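Long-range contacts in fatty acid biosynthesis transcriptional regulator (Streptococcus pneumoniae, PDB 6JBX), which binds DNA as a MarR-family transcription factor and represses the pneumococcal fatty acid synthesis pathway, with acyl-ACP as co-repressor: residues Phe38-Ile43 / Lys84-Arg89; Asp50-Ala55 / Val99-Thr104. All coordinates share one frame; numbering follows the deposited sequence.

Contact 1 (Phe38-Ile43 / Lys84-Arg89); sequences FKDISI and KGYIER. With nucleotides of chain D; nucleotides of chain C.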
loop_
_atom_site.group_PDB
_atom_site.type_symbol
_atom_site.label_atom_id
_atom_site.label_comp_id
_atom_site.label_asym_id
_atom_site.label_seq_id
_atom_site.Cartn_x
_atom_site.Cartn_y
_atom_site.Cartn_z
ATOM N N PHE A 38 -0.867 -19.798 -9.735
ATOM C CA PHE A 38 -0.162 -18.998 -10.725
ATOM C C PHE A 38 0.958 -18.195 -10.052
ATOM O O PHE A 38 0.703 -17.188 -9.395
ATOM C CB PHE A 38 -1.140 -18.096 -11.485
ATOM C CG PHE A 38 -2.257 -18.875 -12.123
ATOM C CD1 PHE A 38 -2.004 -19.794 -13.136
ATOM C CD2 PHE A 38 -3.551 -18.760 -11.642
ATOM C CE1 PHE A 38 -3.038 -20.551 -13.679
ATOM C CE2 PHE A 38 -4.574 -19.539 -12.156
ATOM C CZ PHE A 38 -4.323 -20.417 -13.188
ATOM N N LYS A 39 2.199 -18.608 -10.236
ATOM C CA LYS A 39 3.246 -18.107 -9.363
ATOM C C LYS A 39 4.119 -17.067 -10.044
ATOM O O LYS A 39 5.028 -16.574 -9.413
ATOM C CB LYS A 39 4.148 -19.224 -8.846
ATOM C CG LYS A 39 3.418 -20.256 -8.027
ATOM C CD LYS A 39 4.368 -21.295 -7.478
ATOM C CE LYS A 39 3.679 -22.195 -6.491
ATOM N NZ LYS A 39 2.322 -22.545 -6.938
ATOM N N ASP A 40 3.773 -16.650 -11.236
ATOM C CA ASP A 40 4.649 -15.749 -11.994
ATOM C C ASP A 40 3.992 -14.361 -12.187
ATOM O O ASP A 40 4.301 -13.691 -13.169
ATOM C CB ASP A 40 4.988 -16.376 -13.354
ATOM C CG ASP A 40 3.759 -16.610 -14.219
ATOM O OD1 ASP A 40 2.649 -16.712 -13.644
ATOM O OD2 ASP A 40 3.913 -16.656 -15.460
ATOM N N ILE A 41 3.147 -13.914 -11.237
ATOM C CA ILE A 41 2.421 -12.649 -11.337
ATOM C C ILE A 41 2.610 -11.879 -10.022
ATOM O O ILE A 41 2.261 -12.357 -8.952
ATOM C CB ILE A 41 0.931 -12.880 -11.642
ATOM C CG1 ILE A 41 0.705 -13.373 -13.072
ATOM C CG2 ILE A 41 0.109 -11.619 -11.379
ATOM C CD1 ILE A 41 1.164 -12.390 -14.139
ATOM N N SER A 42 3.204 -10.718 -10.133
ATOM C CA SER A 42 3.415 -9.829 -9.028
ATOM C C SER A 42 2.131 -9.044 -8.736
ATOM O O SER A 42 1.212 -8.962 -9.576
ATOM C CB SER A 42 4.500 -8.841 -9.374
ATOM O OG SER A 42 3.909 -7.847 -10.219
ATOM N N ILE A 43 2.104 -8.379 -7.582
ATOM C CA ILE A 43 0.917 -7.602 -7.245
ATOM C C ILE A 43 0.767 -6.449 -8.239
ATOM O O ILE A 43 -0.359 -6.126 -8.608
ATOM C CB ILE A 43 0.909 -7.130 -5.771
ATOM C CG1 ILE A 43 -0.423 -6.463 -5.416
ATOM C CG2 ILE A 43 2.095 -6.200 -5.436
ATOM C CD1 ILE A 43 -1.622 -7.388 -5.400
ATOM N N LYS A 84 3.782 -14.013 -20.936
ATOM C CA LYS A 84 3.468 -15.040 -19.969
ATOM C C LYS A 84 2.083 -15.623 -20.223
ATOM O O LYS A 84 1.718 -16.518 -19.536
ATOM C CB LYS A 84 3.604 -14.493 -18.549
ATOM C CG LYS A 84 5.041 -14.260 -18.111
ATOM C CD LYS A 84 5.232 -13.964 -16.647
ATOM C CE LYS A 84 5.189 -12.474 -16.380
ATOM N NZ LYS A 84 5.525 -12.150 -14.976
ATOM N N GLY A 85 1.318 -15.111 -21.192
ATOM C CA GLY A 85 0.074 -15.752 -21.613
ATOM C C GLY A 85 -1.179 -15.270 -20.884
ATOM O O GLY A 85 -2.218 -15.969 -20.932
ATOM N N TYR A 86 -1.152 -14.074 -20.287
ATOM C CA TYR A 86 -2.326 -13.562 -19.501
ATOM C C TYR A 86 -3.161 -12.555 -20.282
ATOM O O TYR A 86 -4.325 -12.363 -19.971
ATOM C CB TYR A 86 -1.847 -12.947 -18.195
ATOM C CG TYR A 86 -1.286 -13.974 -17.246
ATOM C CD1 TYR A 86 -2.116 -14.730 -16.431
ATOM C CD2 TYR A 86 0.077 -14.194 -17.147
ATOM C CE1 TYR A 86 -1.610 -15.673 -15.548
ATOM C CE2 TYR A 86 0.599 -15.114 -16.243
ATOM C CZ TYR A 86 -0.252 -15.899 -15.479
ATOM O OH TYR A 86 0.238 -16.838 -14.594
ATOM N N ILE A 87 -2.585 -11.907 -21.276
ATOM C CA ILE A 87 -3.327 -10.909 -22.026
ATOM C C ILE A 87 -3.037 -11.049 -23.527
ATOM O O ILE A 87 -2.044 -11.672 -23.932
ATOM C CB ILE A 87 -2.942 -9.497 -21.565
ATOM C CG1 ILE A 87 -1.512 -9.178 -22.006
ATOM C CG2 ILE A 87 -3.156 -9.332 -20.065
ATOM C CD1 ILE A 87 -1.270 -7.743 -22.326
ATOM N N GLU A 88 -3.906 -10.432 -24.336
ATOM C CA GLU A 88 -3.697 -10.329 -25.785
ATOM C C GLU A 88 -3.884 -8.882 -26.219
ATOM O O GLU A 88 -4.772 -8.180 -25.712
ATOM C CB GLU A 88 -4.670 -11.212 -26.565
ATOM C CG GLU A 88 -4.299 -12.685 -26.493
ATOM C CD GLU A 88 -4.651 -13.567 -27.685
ATOM O OE1 GLU A 88 -5.157 -13.025 -28.707
ATOM O OE2 GLU A 88 -4.418 -14.806 -27.582
ATOM N N ARG A 89 -3.001 -8.454 -27.105
ATOM C CA ARG A 89 -3.074 -7.139 -27.741
ATOM C C ARG A 89 -3.777 -7.287 -29.096
ATOM O O ARG A 89 -3.432 -8.186 -29.854
ATOM C CB ARG A 89 -1.683 -6.578 -28.030
ATOM C CG ARG A 89 -0.939 -5.992 -26.845
ATOM C CD ARG A 89 0.382 -5.460 -27.398
ATOM N NE ARG A 89 1.072 -4.579 -26.476
ATOM C CZ ARG A 89 2.114 -4.929 -25.734
ATOM N NH1 ARG A 89 2.516 -6.192 -25.692
ATOM N NH2 ARG A 89 2.776 -3.985 -25.082
ATOM P P DT D 6 2.244 -1.137 -27.380
ATOM O OP1 DT D 6 1.993 -2.457 -27.972
ATOM O OP2 DT D 6 2.052 -0.837 -25.940
ATOM O "O5'" DT D 6 3.739 -0.766 -27.768
ATOM C "C5'" DT D 6 4.155 -0.846 -29.126
ATOM C "C4'" DT D 6 5.563 -0.325 -29.200
ATOM O "O4'" DT D 6 5.582 1.047 -28.779
ATOM C "C3'" DT D 6 6.533 -1.049 -28.265
ATOM O "O3'" DT D 6 7.366 -1.829 -29.096
ATOM C "C2'" DT D 6 7.328 0.061 -27.601
ATOM C "C1'" DT D 6 6.895 1.312 -28.364
ATOM N N1 DT D 6 6.856 2.526 -27.567
ATOM C C2 DT D 6 7.866 3.440 -27.744
ATOM O O2 DT D 6 8.787 3.268 -28.522
ATOM N N3 DT D 6 7.760 4.568 -26.969
ATOM C C4 DT D 6 6.763 4.861 -26.065
ATOM O O4 DT D 6 6.801 5.912 -25.434
ATOM C C5 DT D 6 5.758 3.841 -25.903
ATOM C C7 DT D 6 4.650 4.071 -24.928
ATOM C C6 DT D 6 5.841 2.746 -26.666
ATOM P P DG C 13 6.741 -5.949 -12.016
ATOM O OP1 DG C 13 5.741 -6.337 -11.016
ATOM O OP2 DG C 13 6.464 -6.045 -13.495
ATOM O "O5'" DG C 13 7.135 -4.448 -11.703
ATOM C "C5'" DG C 13 7.319 -4.010 -10.351
ATOM C "C4'" DG C 13 7.673 -2.547 -10.398
ATOM O "O4'" DG C 13 8.980 -2.452 -10.987
ATOM C "C3'" DG C 13 6.753 -1.667 -11.268
ATOM O "O3'" DG C 13 6.266 -0.605 -10.440
ATOM C "C2'" DG C 13 7.638 -1.223 -12.420
ATOM C "C1'" DG C 13 9.035 -1.311 -11.798
ATOM N N9 DG C 13 10.176 -1.490 -12.682
ATOM C C8 DG C 13 10.321 -2.416 -13.688
ATOM N N7 DG C 13 11.493 -2.373 -14.259
ATOM C C5 DG C 13 12.182 -1.398 -13.550
ATOM C C6 DG C 13 13.496 -0.914 -13.704
ATOM O O6 DG C 13 14.355 -1.253 -14.536
ATOM N N1 DG C 13 13.777 0.099 -12.794
ATOM C C2 DG C 13 12.911 0.564 -11.834
ATOM N N2 DG C 13 13.371 1.534 -11.037
ATOM N N3 DG C 13 11.683 0.108 -11.667
ATOM C C4 DG C 13 11.374 -0.834 -12.582
HETATM O O HOH W 1 2.461 -17.752 -17.030
#
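One face of the Tyr86 ring carries Ile41, whose CD1 makes a CH-pi contact displaced toward the rim, 3.5 Å from Tyr86 CE2, while Ile41 CG1 lies 3.6 Å from Tyr86 CZ. At the edge stands the carboxylate of Asp40, its plane turned 50° from that of the ring, with OD2 level with the ring and nearest CE2. The two side chains meet tip to tip: Tyr86 OH donates to the syn lone pair of Asp40 OD1 at 2.6 Å, and Phe38 CB packs against the same hydroxyl. Lys84 runs antiparallel to the Asp40 side chain, its CD 3.2 Å from Asp40 OD2. A bend at chi3 (-91°) swings CE toward the Asp40 carbonyl, and Lys84 NZ then donates to Asp40 O at 2.7 Å with a C=O...N angle of 166°. The ammonium also forms a salt bridge with Glu45. In this winged helix-turn-helix domain, the contact ties the loop before helix 43-54 to the junction between helix 71-84 and the wing strand 87-91, where Gly85 ends the helix in a Schellman motif. Ile110 of helix 105-125 packs on both Ile41 and Tyr86. The Ser42 side chain caps a backbone N in the first turn of helix 43-54 and its own N donates to Glu45, consistent with a capping box; OG donates to OP1 of DG13 of chain C at 2.5 Å. On the wing side, Arg89 NH2 makes a weak hydrogen bond to OP2 of DT6 of chain D, and Arg89 NE lies 2.8 Å from OP1 of that nucleotide.

Contact 2 (Asp50-Ala55 / Val99-Thr104); sequences DVIGKA and VHLHLT. With nucleotides of chain D.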
loop_
_atom_site.group_PDB
_atom_site.type_symbol
_atom_site.label_atom_id
_atom_site.label_comp_id
_atom_site.label_asym_id
_atom_site.label_seq_id
_atom_site.Cartn_x
_atom_site.Cartn_y
_atom_site.Cartn_z
ATOM N N ASP A 50 -6.158 -6.550 -13.606
ATOM C CA ASP A 50 -7.427 -6.129 -12.990
ATOM C C ASP A 50 -8.111 -5.056 -13.849
ATOM O O ASP A 50 -9.285 -5.164 -14.158
ATOM C CB ASP A 50 -7.145 -5.586 -11.582
ATOM C CG ASP A 50 -8.384 -5.354 -10.756
ATOM O OD1 ASP A 50 -9.254 -6.258 -10.746
ATOM O OD2 ASP A 50 -8.476 -4.253 -10.157
ATOM N N VAL A 51 -7.362 -4.054 -14.256
ATOM C CA VAL A 51 -7.900 -3.020 -15.121
ATOM C C VAL A 51 -8.456 -3.668 -16.404
ATOM O O VAL A 51 -9.585 -3.375 -16.816
ATOM C CB VAL A 51 -6.832 -1.963 -15.446
ATOM C CG1 VAL A 51 -7.306 -1.007 -16.527
ATOM C CG2 VAL A 51 -6.406 -1.193 -14.206
ATOM N N ILE A 52 -7.671 -4.537 -17.049
ATOM C CA ILE A 52 -8.080 -5.110 -18.334
ATOM C C ILE A 52 -9.310 -5.997 -18.116
ATOM O O ILE A 52 -10.224 -6.009 -18.929
ATOM C CB ILE A 52 -6.916 -5.872 -18.998
ATOM C CG1 ILE A 52 -5.700 -4.968 -19.191
ATOM C CG2 ILE A 52 -7.352 -6.505 -20.325
ATOM C CD1 ILE A 52 -4.446 -5.687 -19.643
ATOM N N GLY A 53 -9.364 -6.725 -17.011
ATOM C CA GLY A 53 -10.485 -7.664 -16.803
ATOM C C GLY A 53 -11.812 -6.944 -16.557
ATOM O O GLY A 53 -12.873 -7.374 -17.030
ATOM N N LYS A 54 -11.751 -5.825 -15.857
ATOM C CA LYS A 54 -12.946 -5.030 -15.554
ATOM C C LYS A 54 -13.435 -4.307 -16.820
ATOM O O LYS A 54 -14.619 -4.034 -16.944
ATOM C CB LYS A 54 -12.650 -3.995 -14.460
ATOM C CG LYS A 54 -12.589 -4.538 -13.041
ATOM C CD LYS A 54 -12.023 -3.526 -12.056
ATOM C CE LYS A 54 -12.041 -4.002 -10.616
ATOM N NZ LYS A 54 -11.143 -3.171 -9.772
ATOM N N ALA A 55 -12.517 -3.984 -17.732
ATOM C CA ALA A 55 -12.849 -3.174 -18.900
ATOM C C ALA A 55 -12.257 -3.792 -20.165
ATOM O O ALA A 55 -11.246 -3.277 -20.712
ATOM C CB ALA A 55 -12.326 -1.771 -18.702
ATOM N N VAL A 99 -4.437 0.207 -29.706
ATOM C CA VAL A 99 -4.354 -1.207 -29.306
ATOM C C VAL A 99 -5.467 -1.467 -28.298
ATOM O O VAL A 99 -5.669 -0.688 -27.390
ATOM C CB VAL A 99 -2.962 -1.578 -28.743
ATOM C CG1 VAL A 99 -2.964 -2.906 -27.995
ATOM C CG2 VAL A 99 -1.907 -1.623 -29.839
ATOM N N HIS A 100 -6.179 -2.558 -28.499
ATOM C CA HIS A 100 -7.209 -2.991 -27.572
ATOM C C HIS A 100 -6.689 -4.206 -26.800
ATOM O O HIS A 100 -6.136 -5.137 -27.391
ATOM C CB HIS A 100 -8.509 -3.328 -28.318
ATOM C CG HIS A 100 -9.137 -2.163 -29.015
ATOM N ND1 HIS A 100 -9.609 -1.049 -28.334
ATOM C CD2 HIS A 100 -9.390 -1.939 -30.321
ATOM C CE1 HIS A 100 -10.119 -0.191 -29.190
ATOM N NE2 HIS A 100 -10.007 -0.721 -30.413
ATOM N N LEU A 101 -6.871 -4.195 -25.489
ATOM C CA LEU A 101 -6.314 -5.262 -24.640
ATOM C C LEU A 101 -7.456 -6.118 -24.103
ATOM O O LEU A 101 -8.489 -5.596 -23.731
ATOM C CB LEU A 101 -5.561 -4.651 -23.463
ATOM C CG LEU A 101 -4.468 -3.659 -23.813
ATOM C CD1 LEU A 101 -4.111 -2.855 -22.575
ATOM C CD2 LEU A 101 -3.252 -4.361 -24.392
ATOM N N HIS A 102 -7.216 -7.406 -23.971
ATOM C CA HIS A 102 -8.197 -8.273 -23.292
ATOM C C HIS A 102 -7.475 -9.469 -22.667
ATOM O O HIS A 102 -6.325 -9.841 -23.078
ATOM C CB HIS A 102 -9.317 -8.701 -24.247
ATOM C CG HIS A 102 -8.875 -9.605 -25.351
ATOM N ND1 HIS A 102 -8.771 -10.979 -25.188
ATOM C CD2 HIS A 102 -8.577 -9.350 -26.644
ATOM C CE1 HIS A 102 -8.401 -11.528 -26.331
ATOM N NE2 HIS A 102 -8.281 -10.550 -27.246
ATOM N N LEU A 103 -8.143 -10.053 -21.679
ATOM C CA LEU A 103 -7.553 -11.125 -20.914
ATOM C C LEU A 103 -7.675 -12.419 -21.713
ATOM O O LEU A 103 -8.721 -12.696 -22.258
ATOM C CB LEU A 103 -8.255 -11.285 -19.558
ATOM C CG LEU A 103 -8.116 -10.142 -18.547
ATOM C CD1 LEU A 103 -8.622 -10.590 -17.195
ATOM C CD2 LEU A 103 -6.687 -9.645 -18.424
ATOM N N THR A 104 -6.626 -13.230 -21.677
ATOM C CA THR A 104 -6.715 -14.611 -22.123
ATOM C C THR A 104 -7.563 -15.385 -21.099
ATOM O O THR A 104 -8.010 -14.839 -20.086
ATOM C CB THR A 104 -5.328 -15.253 -22.270
ATOM O OG1 THR A 104 -4.691 -15.414 -20.991
ATOM C CG2 THR A 104 -4.422 -14.477 -23.202
ATOM P P DA D 5 -3.008 3.237 -27.375
ATOM O OP1 DA D 5 -3.822 2.026 -27.697
ATOM O OP2 DA D 5 -3.246 3.974 -26.100
ATOM O "O5'" DA D 5 -1.476 2.853 -27.508
ATOM C "C5'" DA D 5 -1.101 2.041 -28.592
ATOM C "C4'" DA D 5 0.393 2.051 -28.777
ATOM O "O4'" DA D 5 0.913 3.388 -28.746
ATOM C "C3'" DA D 5 1.204 1.292 -27.718
ATOM O "O3'" DA D 5 1.376 -0.041 -28.220
ATOM C "C2'" DA D 5 2.494 2.101 -27.637
ATOM C "C1'" DA D 5 2.305 3.190 -28.705
ATOM N N9 DA D 5 2.937 4.468 -28.390
ATOM C C8 DA D 5 2.515 5.425 -27.505
ATOM N N7 DA D 5 3.327 6.452 -27.410
ATOM C C5 DA D 5 4.350 6.150 -28.298
ATOM C C6 DA D 5 5.523 6.835 -28.654
ATOM N N6 DA D 5 5.866 8.021 -28.149
ATOM N N1 DA D 5 6.349 6.249 -29.550
ATOM C C2 DA D 5 6.000 5.056 -30.058
ATOM N N3 DA D 5 4.911 4.319 -29.810
ATOM C C4 DA D 5 4.128 4.926 -28.900
HETATM O O HOH W 2 -10.395 -8.404 -20.937
#
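With CG1 of Ile52 anti to its own carbonyl carbon (chi1 -57°), CG2 falls anti to the backbone N and presses on the strand, 3.6 Å from His102 CA and 3.7 Å from Leu101 O. Leu103 likewise has CG anti to its carbonyl carbon, and its two methyls meet successive helix residues: CD2 lies 3.7 Å from Ile52 CG2, whereas CD1 rests 3.5 Å from Gly53 CA, a tight carbon pair at a residue with no side chain. Ile52 CD1 completes the apolar patch at 4.1 Å from Leu101 CD1. The C-terminal turn of helix 43-54 is thus packed on the second strand of the wing hairpin in the winged-helix fold, the short axes running almost perpendicular (93°). Polar backbone atoms at this junction are joined through one water, which donates to Ile52 O (3.1 Å) and accepts from Leu103 N. Val58 touches Ile52 and pairs through its backbone with Leu101. At the far end of the strand, where the Val99 side chain touches Arg91 and Pro60, Val99 N donates to OP1 of DA5 of chain D at 2.8 Å.

How the contacts relate
Contacts 1 and 2, their centres about 12 Å apart, are joined through the antiparallel wing hairpin: contact 1 is made by the residues leading into strand 87-91, while strand 99-103 itself packs in contact 2. Glu88 N lies 2.8 Å from His102 O, a probable backbone hydrogen bond of the hairpin, and Gly85 O lies 2.5 Å from Thr104 OG1 where helix 71-84 gives way to the wing. Helix 43-54 supplies the other link, starting at the end of contact 1 and finishing in contact 2. Both contacts include residues that reach consecutive phosphates of DNA chain D. The tridecane pocket, lined by Ile14, Leu18 and Leu144, involves neither contact's segments.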